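Local coordinates for protein glycosyltransferase Gtf1 (Streptococcus pneumoniae, PDB 4PQG) that belongs to the GT-B glycosyltransferases and carries an added extended beta-sheet domain beside its two parallel-sheet halves, at residues 50-55 against 170-175. Sequence-based numbering, arbitrary orientation.
Sequences MILADN and YQRTFY
M50 meets R172 and F174, and L52 meets R172, through side chains alone. No hydrogen bond joins 50-55 to 170-175, and the closest CA atoms, of M50 and R172, stand 10.8 Å apart. The tight part lies around the R172 guanidinium. M50 lays its CG over the centre of one face of this flat group, 3.9 Å from R172 CZ. The M50 and R172 side chains run alongside each other with their ends pointing opposite ways. L52 comes in obliquely, with CD1 3.5 Å from R172 NE. The M50 chain has CG anti to its nitrogen (chi1 174°), then bends twice, at chi2 and chi3. The bends turn its thioether end to the edge of the F174 ring. This part is sparser. M50 CE lies 3.9 Å from F174 CZ, near the ring plane. M50 SD sits 5.4 Å from the F174 ring centroid and 86° off the ring normal, an edge-on Met-aromatic contact. The polar end of R172 is held elsewhere: NE forms a salt bridge with E158, and NH1 has a weak, long ion pair with E192. L52 and F174 are buried. M50 and R172 are partly exposed, so the tightly packed guanidinium also borders the solvent side. Segment 50-55 lies in the loop between strand 42-47 and helix 56-63, with N55 as the N-cap. W72 of strand 70-72 also touches M50 and L52. Strand 166-175 runs antiparallel between strands 154-163 and 181-188. The contact sets the loop after strand 42-47, with outermost strand 70-72 beside it, against the extended beta-sheet domain.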
loop_
_atom_site.group_PDB
_atom_site.type_symbol
_atom_site.label_atom_id
_atom_site.label_comp_id
_atom_site.label_asym_id
_atom_site.label_seq_id
_atom_site.Cartn_x
_atom_site.Cartn_y
_atom_site.Cartn_z
ATOM N N MET A 50 5.744 -4.150 12.633
ATOM C CA MET A 50 5.042 -3.879 13.880
ATOM C C MET A 50 4.037 -2.730 13.636
ATOM O O MET A 50 4.428 -1.610 13.291
ATOM C CB MET A 50 6.063 -3.534 14.978
ATOM C CG MET A 50 5.440 -3.083 16.304
ATOM S SD MET A 50 4.543 -4.451 17.074
ATOM C CE MET A 50 5.884 -5.574 17.486
ATOM N N ILE A 51 2.745 -3.030 13.767
ATOM C CA ILE A 51 1.660 -2.066 13.538
ATOM C C ILE A 51 0.835 -1.998 14.821
ATOM O O ILE A 51 0.109 -2.959 15.136
ATOM C CB ILE A 51 0.700 -2.541 12.407
ATOM C CG1 ILE A 51 1.445 -2.924 11.122
ATOM C CG2 ILE A 51 -0.410 -1.517 12.153
ATOM C CD1 ILE A 51 2.160 -1.788 10.429
ATOM N N LEU A 52 0.921 -0.874 15.532
ATOM C CA LEU A 52 0.257 -0.699 16.815
ATOM C C LEU A 52 -0.552 0.598 16.874
ATOM O O LEU A 52 -1.492 0.710 17.663
ATOM C CB LEU A 52 1.290 -0.732 17.962
ATOM C CG LEU A 52 1.873 -2.130 18.270
ATOM C CD1 LEU A 52 2.953 -2.070 19.340
ATOM C CD2 LEU A 52 0.787 -3.133 18.670
ATOM N N ALA A 53 -0.197 1.558 16.023
ATOM C CA ALA A 53 -0.886 2.857 15.986
ATOM C C ALA A 53 -2.358 2.663 15.631
ATOM O O ALA A 53 -3.230 3.436 16.059
ATOM C CB ALA A 53 -0.206 3.782 14.986
ATOM N N ASP A 54 -2.613 1.623 14.834
ATOM C CA ASP A 54 -3.959 1.187 14.496
ATOM C C ASP A 54 -4.094 -0.296 14.750
ATOM O O ASP A 54 -3.099 -1.014 14.711
ATOM C CB ASP A 54 -4.201 1.408 13.003
ATOM C CG ASP A 54 -4.312 2.871 12.649
ATOM O OD1 ASP A 54 -5.340 3.472 13.005
ATOM O OD2 ASP A 54 -3.363 3.404 12.052
ATOM N N ASN A 55 -5.326 -0.753 14.967
ATOM C CA ASN A 55 -5.642 -2.170 14.872
ATOM C C ASN A 55 -5.456 -2.595 13.405
ATOM O O ASN A 55 -6.110 -2.055 12.527
ATOM C CB ASN A 55 -7.094 -2.412 15.321
ATOM C CG ASN A 55 -7.497 -3.880 15.272
ATOM O OD1 ASN A 55 -6.841 -4.705 14.628
ATOM N ND2 ASN A 55 -8.590 -4.213 15.970
ATOM N N TYR A 170 10.986 -0.564 26.822
ATOM C CA TYR A 170 11.905 -1.702 27.013
ATOM C C TYR A 170 11.347 -3.100 26.715
ATOM O O TYR A 170 12.119 -4.037 26.464
ATOM C CB TYR A 170 12.582 -1.666 28.388
ATOM C CG TYR A 170 11.647 -1.726 29.562
ATOM C CD1 TYR A 170 11.285 -2.951 30.129
ATOM C CD2 TYR A 170 11.128 -0.554 30.127
ATOM C CE1 TYR A 170 10.428 -3.019 31.222
ATOM C CE2 TYR A 170 10.267 -0.613 31.223
ATOM C CZ TYR A 170 9.921 -1.847 31.768
ATOM O OH TYR A 170 9.069 -1.906 32.854
ATOM N N GLN A 171 10.030 -3.255 26.753
ATOM C CA GLN A 171 9.429 -4.587 26.578
ATOM C C GLN A 171 8.072 -4.480 25.911
ATOM O O GLN A 171 7.292 -3.561 26.209
ATOM C CB GLN A 171 9.278 -5.299 27.932
ATOM C CG GLN A 171 8.707 -6.718 27.896
ATOM C CD GLN A 171 8.775 -7.393 29.259
ATOM O OE1 GLN A 171 9.729 -7.184 30.001
ATOM N NE2 GLN A 171 7.751 -8.195 29.602
ATOM N N ARG A 172 7.811 -5.424 25.008
ATOM C CA ARG A 172 6.485 -5.628 24.430
ATOM C C ARG A 172 6.073 -7.057 24.699
ATOM O O ARG A 172 6.854 -7.970 24.455
ATOM C CB ARG A 172 6.529 -5.457 22.918
ATOM C CG ARG A 172 6.694 -4.052 22.452
ATOM C CD ARG A 172 6.023 -3.916 21.099
ATOM N NE ARG A 172 6.233 -2.574 20.584
ATOM C CZ ARG A 172 7.192 -2.218 19.734
ATOM N NH1 ARG A 172 8.069 -3.102 19.273
ATOM N NH2 ARG A 172 7.267 -0.953 19.335
ATOM N N THR A 173 4.849 -7.263 25.166
ATOM C CA THR A 173 4.368 -8.620 25.439
ATOM C C THR A 173 3.097 -8.846 24.626
ATOM O O THR A 173 2.259 -7.953 24.544
ATOM C CB THR A 173 4.094 -8.836 26.952
ATOM O OG1 THR A 173 5.323 -8.789 27.680
ATOM C CG2 THR A 173 3.416 -10.197 27.223
ATOM N N PHE A 174 2.979 -10.026 24.026
ATOM C CA PHE A 174 1.776 -10.425 23.287
ATOM C C PHE A 174 1.029 -11.518 24.042
ATOM O O PHE A 174 1.656 -12.428 24.611
ATOM C CB PHE A 174 2.115 -10.833 21.841
ATOM C CG PHE A 174 2.443 -9.653 20.957
ATOM C CD1 PHE A 174 1.466 -9.083 20.144
ATOM C CD2 PHE A 174 3.711 -9.071 20.982
ATOM C CE1 PHE A 174 1.748 -7.968 19.366
ATOM C CE2 PHE A 174 4.003 -7.964 20.197
ATOM C CZ PHE A 174 3.015 -7.407 19.387
ATOM N N TYR A 175 -0.299 -11.422 24.032
ATOM C CA TYR A 175 -1.170 -12.276 24.843
ATOM C C TYR A 175 -2.040 -13.223 24.025
ATOM O O TYR A 175 -2.308 -12.989 22.819
ATOM C CB TYR A 175 -2.096 -11.421 25.715
ATOM C CG TYR A 175 -1.343 -10.510 26.641
ATOM C CD1 TYR A 175 -0.906 -10.962 27.880
ATOM C CD2 TYR A 175 -1.074 -9.183 26.272
ATOM C CE1 TYR A 175 -0.195 -10.139 28.729
ATOM C CE2 TYR A 175 -0.372 -8.340 27.114
ATOM C CZ TYR A 175 0.074 -8.833 28.339
ATOM O OH TYR A 175 0.781 -8.012 29.186
#